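Local coordinates for DNA repair protein RecO (Deinococcus radiodurans, PDB 1U5K) that probably takes part in DNA repair and in recombination by the RecF pathway, and carries a bound zinc ion, at residues C153-P164 with L171-Y182; W131-G142 with F189-V198. All coordinates share one frame; numbering follows the deposited sequence.

Contact 1 (153-164 with 171-182) holds the four-cysteine zinc site and the short hairpin beside it; contact 2 (131-142 with 189-198) packs helix 129-141 against the end of helix 184-192, away from the metal. Their centres lie 21 Å apart. The chain leaves helix 129-141, builds the zinc-bearing unit and comes back as helix 184-192, so contact 2 brings together the parts that flank contact 1. Helix 184-192 also touches contact 1 directly: Y182 CE1 rests 3.6 Å from L190 CD1, and R191 NH2 lies 3.3 Å from P161 O. Both contacts belong to the C-terminal RecO family region.

Contact 1 of 2, residues C153-P164 with L171-Y182; sequences CARCGAPDPEHP and LLCSKCAALPPY. With ZN (zinc ion), chain C.
The Cys4 zinc site, consistent with the zinc-ribbon character of this family region, joins two CxxC turns: C153 and C156 on one side, C173 and C176 on the other. All four SG atoms bind the zinc ion at 2.3 to 2.4 Å. N-H groups point at the sulfurs, three of them at C153 SG, which accepts from C173 N across the contact, at 3.3 Å, and from R155 N and C156 N in its own turn. C176 SG takes R155 NH1 exactly in the guanidinium plane, at 3.4 Å. Such donors probably ease the negative charge on sulfur. Next along the chain from C173, L172 joins H163 in an antiparallel hydrogen-bonded pair, with L172 N 2.8 Å from H163 O. With CG anti to the carbonyl carbon (chi1 -60°), the H163 ring slots between P181, whose CB makes a CH-pi contact over one face, and C173 O and S174 CA over the opposite face. P164 CG makes another CH-pi contact above the Y182 ring, 3.9 Å from its centroid. The rotation of the H163 ring is fixed at its edge, where ND1 donates to L179 O, 2.8 Å away, along a nearly straight bond (166°) lying in both the ring plane and the carbonyl plane.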
# COMPACT_ATOMS: atom_id res chain seq x y z
N CYS A 153 23.12 -22.20 5.77
CA CYS A 153 22.08 -21.84 6.72
C CYS A 153 22.33 -20.42 7.20
O CYS A 153 23.45 -20.06 7.57
CB CYS A 153 22.08 -22.82 7.90
SG CYS A 153 21.07 -22.34 9.31
N ALA A 154 21.27 -19.63 7.21
CA ALA A 154 21.37 -18.22 7.56
C ALA A 154 21.72 -18.04 9.04
O ALA A 154 22.16 -16.97 9.43
CB ALA A 154 20.05 -17.52 7.26
N ARG A 155 21.55 -19.07 9.86
CA ARG A 155 21.86 -18.93 11.28
C ARG A 155 23.23 -19.50 11.63
O ARG A 155 24.08 -18.77 12.13
CB ARG A 155 20.75 -19.57 12.11
CG ARG A 155 20.96 -19.59 13.61
CD ARG A 155 19.70 -19.86 14.39
NE ARG A 155 19.82 -19.84 15.86
CZ ARG A 155 20.06 -20.91 16.61
NH1 ARG A 155 20.33 -22.07 16.05
NH2 ARG A 155 20.04 -20.84 17.94
N CYS A 156 23.47 -20.79 11.40
CA CYS A 156 24.71 -21.43 11.81
C CYS A 156 25.74 -21.62 10.70
O CYS A 156 26.89 -21.98 10.98
CB CYS A 156 24.42 -22.80 12.41
SG CYS A 156 24.00 -24.08 11.21
N GLY A 157 25.33 -21.49 9.45
CA GLY A 157 26.25 -21.56 8.34
C GLY A 157 26.39 -22.92 7.68
O GLY A 157 27.16 -23.01 6.73
N ALA A 158 25.69 -23.93 8.17
CA ALA A 158 25.71 -25.27 7.59
C ALA A 158 25.35 -25.30 6.10
O ALA A 158 24.44 -24.61 5.64
CB ALA A 158 24.83 -26.25 8.33
N PRO A 159 26.10 -26.09 5.35
CA PRO A 159 25.93 -26.16 3.90
C PRO A 159 24.59 -26.74 3.47
O PRO A 159 24.03 -27.63 4.10
CB PRO A 159 27.13 -26.97 3.40
CG PRO A 159 27.88 -27.39 4.60
CD PRO A 159 27.25 -26.86 5.86
N ASP A 160 24.05 -26.18 2.38
CA ASP A 160 22.88 -26.71 1.71
C ASP A 160 21.61 -26.82 2.56
O ASP A 160 20.96 -27.85 2.56
CB ASP A 160 23.22 -28.10 1.15
CG ASP A 160 24.46 -28.05 0.29
OD1 ASP A 160 24.50 -27.14 -0.55
OD2 ASP A 160 25.43 -28.82 0.42
N PRO A 161 21.19 -25.72 3.19
CA PRO A 161 19.97 -25.72 4.00
C PRO A 161 18.73 -25.97 3.14
O PRO A 161 18.65 -25.52 1.99
CB PRO A 161 19.94 -24.30 4.57
CG PRO A 161 20.67 -23.46 3.58
CD PRO A 161 21.74 -24.37 3.03
N GLU A 162 17.73 -26.62 3.71
CA GLU A 162 16.54 -27.00 2.97
C GLU A 162 15.26 -26.43 3.54
O GLU A 162 14.17 -26.74 3.07
CB GLU A 162 16.44 -28.52 2.94
CG GLU A 162 17.63 -29.22 2.31
CD GLU A 162 17.41 -30.72 2.15
OE1 GLU A 162 16.66 -31.31 2.95
OE2 GLU A 162 17.97 -31.30 1.19
N HIS A 163 15.37 -25.61 4.59
CA HIS A 163 14.16 -25.20 5.30
C HIS A 163 13.88 -23.71 5.21
O HIS A 163 14.80 -22.90 5.06
CB HIS A 163 14.23 -25.59 6.78
CG HIS A 163 14.38 -27.06 7.02
ND1 HIS A 163 13.45 -27.78 7.75
CD2 HIS A 163 15.36 -27.94 6.70
CE1 HIS A 163 13.84 -29.04 7.82
NE2 HIS A 163 14.99 -29.16 7.20
N PRO A 164 12.60 -23.36 5.39
CA PRO A 164 12.18 -21.95 5.42
C PRO A 164 12.85 -21.18 6.55
O PRO A 164 13.13 -21.77 7.59
CB PRO A 164 10.67 -22.03 5.67
CG PRO A 164 10.27 -23.41 5.34
CD PRO A 164 11.47 -24.26 5.62
N LEU A 171 17.36 -19.32 3.94
CA LEU A 171 17.10 -20.72 4.26
C LEU A 171 17.84 -21.18 5.53
O LEU A 171 18.91 -20.67 5.83
CB LEU A 171 17.56 -21.59 3.10
CG LEU A 171 16.93 -21.34 1.72
CD1 LEU A 171 17.76 -22.09 0.71
CD2 LEU A 171 15.49 -21.78 1.68
N LEU A 172 17.25 -22.12 6.26
CA LEU A 172 17.79 -22.67 7.50
C LEU A 172 18.05 -24.15 7.35
O LEU A 172 17.34 -24.83 6.60
CB LEU A 172 16.82 -22.46 8.67
CG LEU A 172 16.59 -21.01 9.05
CD1 LEU A 172 15.47 -20.91 10.06
CD2 LEU A 172 17.89 -20.35 9.48
N CYS A 173 19.03 -24.68 8.08
CA CYS A 173 19.26 -26.12 8.13
C CYS A 173 18.24 -26.80 9.04
O CYS A 173 17.51 -26.15 9.80
CB CYS A 173 20.68 -26.47 8.60
SG CYS A 173 20.98 -26.16 10.35
N SER A 174 18.22 -28.13 8.98
CA SER A 174 17.28 -28.94 9.73
C SER A 174 17.43 -28.73 11.24
O SER A 174 16.45 -28.81 11.96
CB SER A 174 17.40 -30.43 9.35
OG SER A 174 18.62 -30.98 9.84
N LYS A 175 18.61 -28.35 11.70
CA LYS A 175 18.82 -28.13 13.12
C LYS A 175 18.35 -26.76 13.59
O LYS A 175 17.88 -26.65 14.71
CB LYS A 175 20.30 -28.34 13.48
CG LYS A 175 20.85 -29.74 13.24
CD LYS A 175 20.37 -30.83 14.19
CE LYS A 175 21.21 -32.11 14.07
NZ LYS A 175 22.31 -32.21 15.11
N CYS A 176 18.41 -25.73 12.75
CA CYS A 176 18.02 -24.39 13.14
C CYS A 176 16.53 -24.15 12.87
O CYS A 176 15.93 -23.26 13.45
CB CYS A 176 18.88 -23.37 12.40
SG CYS A 176 20.61 -23.34 12.94
N ALA A 177 15.92 -25.00 12.06
CA ALA A 177 14.56 -24.81 11.58
C ALA A 177 13.52 -25.43 12.51
O ALA A 177 13.76 -26.44 13.17
CB ALA A 177 14.44 -25.39 10.19
N ALA A 178 12.36 -24.79 12.59
CA ALA A 178 11.22 -25.33 13.31
C ALA A 178 10.11 -25.71 12.34
O ALA A 178 9.05 -26.16 12.78
CB ALA A 178 10.70 -24.29 14.30
N LEU A 179 10.29 -25.47 11.05
CA LEU A 179 9.34 -25.87 10.02
C LEU A 179 9.88 -26.97 9.13
O LEU A 179 11.09 -27.13 9.01
CB LEU A 179 8.98 -24.65 9.17
CG LEU A 179 8.28 -23.51 9.90
CD1 LEU A 179 8.15 -22.32 8.94
CD2 LEU A 179 6.92 -23.99 10.37
N PRO A 180 9.00 -27.76 8.51
CA PRO A 180 9.44 -28.83 7.60
C PRO A 180 10.16 -28.30 6.36
O PRO A 180 9.98 -27.16 6.00
CB PRO A 180 8.14 -29.53 7.18
CG PRO A 180 7.01 -28.80 7.81
CD PRO A 180 7.54 -27.70 8.68
N PRO A 181 10.94 -29.15 5.69
CA PRO A 181 11.73 -28.69 4.56
C PRO A 181 10.85 -28.25 3.39
O PRO A 181 9.71 -28.69 3.30
CB PRO A 181 12.57 -29.92 4.19
CG PRO A 181 11.92 -31.09 4.82
CD PRO A 181 11.07 -30.59 5.93
N TYR A 182 11.35 -27.32 2.58
CA TYR A 182 10.70 -27.03 1.31
C TYR A 182 10.72 -28.30 0.47
O TYR A 182 11.70 -29.05 0.49
CB TYR A 182 11.47 -25.95 0.57
CG TYR A 182 11.27 -24.55 1.07
CD1 TYR A 182 12.37 -23.77 1.43
CD2 TYR A 182 10.01 -23.98 1.16
CE1 TYR A 182 12.19 -22.48 1.88
CE2 TYR A 182 9.84 -22.66 1.56
CZ TYR A 182 10.93 -21.90 1.91
OH TYR A 182 10.79 -20.60 2.35
ZN ZN C . 21.73 -24.04 10.92
O HOH W 1 18.96 -28.78 5.91
O HOH W 2 11.97 -23.26 9.68

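Contact 2 of 2, residues W131-G142 with F189-V198; sequences WVALVMSYKLLG and FLRHAVRRTV
F189 drives the edge of its ring into the face of Y138, an edge-to-face pair with planes at 79° and CE2 poised 3.4 Å above the centre of the Y138 ring. Over one face of F189 sits the methyl of A193, in the same segment; A193 CB also meets Y138 CB. V135 CG2 lies near the F189 plane, at the ring edge, and also covers part of one face of W131. W131 meets F189 at a slant, planes at 54°, with W131 CH2 3.6 Å from F189 CD1. L190 CD2 reaches the phenol end of Y138, whose OH is hydrogen-bonded to L214 O, as W131 NE1 is to S201 O.

Farther along the helix, K139 bends at chi2 (85°), which swings its ammonium over the turn leading to helix 198-203. K139 NZ donates to V194 O and R196 O, each at 2.9 Å, coming from above the carbonyl planes instead of along a lone pair. Water 3 adds a second grip on V194 O, 2.8 Å away, and donates also to K139 O. V198 CG1 packs against M136 SD at 3.7 Å and against the aliphatic part of K139. While K139 holds the turn that follows, F189 is a single knob of helix 184-192 seated in a hole of helix 129-141 formed by W131, L134, V135 and Y138, a knob-into-hole contact at the centre of an aromatic cluster.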
# COMPACT_ATOMS: atom_id res chain seq x y z
N TRP A 131 3.67 -17.36 -13.34
CA TRP A 131 4.97 -18.00 -13.38
C TRP A 131 6.01 -17.05 -13.96
O TRP A 131 7.16 -17.01 -13.51
CB TRP A 131 4.97 -19.35 -14.11
CG TRP A 131 6.29 -20.04 -13.99
CD1 TRP A 131 7.13 -20.37 -14.99
CD2 TRP A 131 6.92 -20.47 -12.78
NE1 TRP A 131 8.26 -20.96 -14.49
CE2 TRP A 131 8.16 -21.05 -13.13
CE3 TRP A 131 6.57 -20.43 -11.42
CZ2 TRP A 131 9.05 -21.57 -12.19
CZ3 TRP A 131 7.47 -20.90 -10.49
CH2 TRP A 131 8.68 -21.50 -10.88
N VAL A 132 5.63 -16.29 -14.98
CA VAL A 132 6.53 -15.26 -15.51
C VAL A 132 6.94 -14.32 -14.38
O VAL A 132 8.12 -14.02 -14.20
CB VAL A 132 5.90 -14.49 -16.68
CG1 VAL A 132 6.81 -13.41 -17.23
CG2 VAL A 132 5.54 -15.43 -17.84
N ALA A 133 5.96 -13.87 -13.60
CA ALA A 133 6.25 -12.89 -12.55
C ALA A 133 7.12 -13.47 -11.43
O ALA A 133 8.03 -12.78 -10.98
CB ALA A 133 4.95 -12.30 -11.99
N LEU A 134 6.87 -14.71 -11.01
CA LEU A 134 7.74 -15.39 -10.06
C LEU A 134 9.18 -15.43 -10.55
O LEU A 134 10.12 -15.03 -9.86
CB LEU A 134 7.27 -16.80 -9.70
CG LEU A 134 6.33 -16.83 -8.50
CD1 LEU A 134 5.74 -18.21 -8.39
CD2 LEU A 134 6.96 -16.35 -7.18
N VAL A 135 9.34 -15.88 -11.78
CA VAL A 135 10.66 -16.07 -12.36
C VAL A 135 11.41 -14.75 -12.49
O VAL A 135 12.57 -14.67 -12.11
CB VAL A 135 10.57 -16.80 -13.72
CG1 VAL A 135 11.89 -16.73 -14.45
CG2 VAL A 135 10.16 -18.22 -13.47
N MET A 136 10.72 -13.73 -12.97
CA MET A 136 11.31 -12.45 -13.29
C MET A 136 11.61 -11.68 -12.01
O MET A 136 12.66 -11.05 -11.88
CB MET A 136 10.36 -11.66 -14.20
CG MET A 136 10.19 -12.33 -15.57
SD MET A 136 11.72 -12.44 -16.47
CE MET A 136 11.81 -10.92 -17.10
N SER A 137 10.71 -11.76 -11.04
CA SER A 137 10.96 -11.11 -9.76
C SER A 137 12.20 -11.68 -9.04
O SER A 137 13.08 -10.93 -8.59
CB SER A 137 9.62 -11.00 -9.00
OG SER A 137 9.36 -12.24 -8.38
N TYR A 138 12.37 -13.00 -9.05
CA TYR A 138 13.57 -13.61 -8.47
C TYR A 138 14.83 -13.27 -9.27
O TYR A 138 15.88 -12.94 -8.70
CB TYR A 138 13.41 -15.13 -8.30
CG TYR A 138 12.78 -15.58 -7.02
CD1 TYR A 138 11.40 -15.57 -6.86
CD2 TYR A 138 13.55 -16.02 -5.93
CE1 TYR A 138 10.83 -15.97 -5.68
CE2 TYR A 138 12.98 -16.46 -4.75
CZ TYR A 138 11.60 -16.43 -4.62
OH TYR A 138 10.96 -16.85 -3.48
N LYS A 139 14.71 -13.28 -10.59
CA LYS A 139 15.82 -12.88 -11.43
C LYS A 139 16.29 -11.46 -11.18
O LYS A 139 17.49 -11.21 -11.16
CB LYS A 139 15.51 -13.06 -12.92
CG LYS A 139 16.74 -13.04 -13.79
CD LYS A 139 17.46 -14.38 -13.91
CE LYS A 139 18.72 -14.23 -14.75
NZ LYS A 139 19.71 -15.30 -14.53
N LEU A 140 15.36 -10.54 -10.96
CA LEU A 140 15.74 -9.16 -10.69
C LEU A 140 16.51 -9.03 -9.38
O LEU A 140 17.27 -8.09 -9.22
CB LEU A 140 14.52 -8.24 -10.66
CG LEU A 140 13.85 -7.93 -11.99
CD1 LEU A 140 12.37 -7.53 -11.89
CD2 LEU A 140 14.65 -6.91 -12.77
N LEU A 141 16.33 -9.93 -8.41
CA LEU A 141 17.16 -9.92 -7.21
C LEU A 141 18.66 -9.92 -7.50
O LEU A 141 19.44 -9.29 -6.76
CB LEU A 141 16.83 -11.09 -6.29
CG LEU A 141 15.39 -11.30 -5.83
CD1 LEU A 141 15.23 -12.58 -5.02
CD2 LEU A 141 14.99 -10.12 -4.99
N GLY A 142 19.08 -10.62 -8.54
CA GLY A 142 20.47 -10.65 -8.95
C GLY A 142 21.03 -9.35 -9.48
O GLY A 142 22.25 -9.23 -9.58
N PHE A 189 14.10 -24.33 -7.33
CA PHE A 189 13.85 -22.96 -7.76
C PHE A 189 14.62 -21.95 -6.93
O PHE A 189 15.36 -21.13 -7.47
CB PHE A 189 12.36 -22.63 -7.72
CG PHE A 189 12.07 -21.24 -8.20
CD1 PHE A 189 11.94 -20.97 -9.54
CD2 PHE A 189 11.97 -20.20 -7.28
CE1 PHE A 189 11.67 -19.68 -9.96
CE2 PHE A 189 11.72 -18.90 -7.71
CZ PHE A 189 11.54 -18.66 -9.04
N LEU A 190 14.47 -22.04 -5.62
CA LEU A 190 15.12 -21.10 -4.72
C LEU A 190 16.64 -21.07 -4.90
O LEU A 190 17.22 -20.00 -4.90
CB LEU A 190 14.73 -21.41 -3.28
CG LEU A 190 13.29 -21.13 -2.89
CD1 LEU A 190 13.07 -21.53 -1.46
CD2 LEU A 190 12.81 -19.73 -3.12
N ARG A 191 17.26 -22.23 -5.13
CA ARG A 191 18.70 -22.34 -5.24
C ARG A 191 19.28 -21.84 -6.55
O ARG A 191 20.44 -21.43 -6.62
CB ARG A 191 19.15 -23.79 -5.00
CG ARG A 191 18.99 -24.26 -3.57
CD ARG A 191 19.30 -25.74 -3.43
NE ARG A 191 19.38 -26.20 -2.06
CZ ARG A 191 19.23 -27.46 -1.67
NH1 ARG A 191 18.97 -28.43 -2.53
NH2 ARG A 191 19.36 -27.76 -0.39
N HIS A 192 18.46 -21.81 -7.59
CA HIS A 192 18.96 -21.57 -8.93
C HIS A 192 18.26 -20.44 -9.68
O HIS A 192 18.76 -20.03 -10.72
CB HIS A 192 18.84 -22.88 -9.69
CG HIS A 192 19.64 -23.98 -9.07
ND1 HIS A 192 21.00 -23.90 -8.93
CD2 HIS A 192 19.27 -25.16 -8.51
CE1 HIS A 192 21.45 -24.99 -8.32
NE2 HIS A 192 20.42 -25.77 -8.06
N ALA A 193 17.18 -19.90 -9.15
CA ALA A 193 16.35 -18.95 -9.89
C ALA A 193 17.11 -17.69 -10.26
O ALA A 193 16.94 -17.16 -11.36
CB ALA A 193 15.10 -18.62 -9.09
N VAL A 194 18.01 -17.24 -9.40
CA VAL A 194 18.81 -16.06 -9.71
C VAL A 194 19.80 -16.24 -10.87
O VAL A 194 19.95 -15.32 -11.68
CB VAL A 194 19.49 -15.54 -8.44
CG1 VAL A 194 20.50 -14.45 -8.74
CG2 VAL A 194 18.43 -15.08 -7.46
N ARG A 195 20.42 -17.40 -10.99
CA ARG A 195 21.47 -17.67 -11.98
C ARG A 195 20.93 -18.24 -13.29
O ARG A 195 21.39 -17.90 -14.38
CB ARG A 195 22.54 -18.58 -11.35
CG ARG A 195 23.36 -19.47 -12.29
CD ARG A 195 23.83 -20.79 -11.66
NE ARG A 195 23.70 -21.91 -12.60
CZ ARG A 195 22.76 -22.85 -12.60
NH1 ARG A 195 21.81 -22.93 -11.68
NH2 ARG A 195 22.79 -23.77 -13.55
N ARG A 196 19.93 -19.10 -13.19
CA ARG A 196 19.33 -19.73 -14.36
C ARG A 196 18.75 -18.69 -15.31
O ARG A 196 18.18 -17.68 -14.88
CB ARG A 196 18.15 -20.57 -13.91
CG ARG A 196 18.11 -21.96 -14.46
CD ARG A 196 17.13 -22.80 -13.67
NE ARG A 196 17.82 -23.93 -13.08
CZ ARG A 196 17.28 -24.76 -12.22
NH1 ARG A 196 16.04 -24.56 -11.81
NH2 ARG A 196 18.00 -25.78 -11.77
N THR A 197 18.89 -18.96 -16.61
CA THR A 197 18.24 -18.09 -17.59
C THR A 197 16.73 -18.12 -17.38
O THR A 197 16.16 -19.12 -16.93
CB THR A 197 18.58 -18.51 -19.03
OG1 THR A 197 18.04 -19.82 -19.26
CG2 THR A 197 20.07 -18.64 -19.24
N VAL A 198 16.06 -17.02 -17.71
CA VAL A 198 14.61 -17.00 -17.59
C VAL A 198 13.95 -17.97 -18.57
O VAL A 198 12.95 -18.62 -18.27
CB VAL A 198 14.03 -15.56 -17.62
CG1 VAL A 198 14.70 -14.68 -16.58
CG2 VAL A 198 14.14 -14.91 -18.97
O HOH W 3 19.73 -12.52 -11.74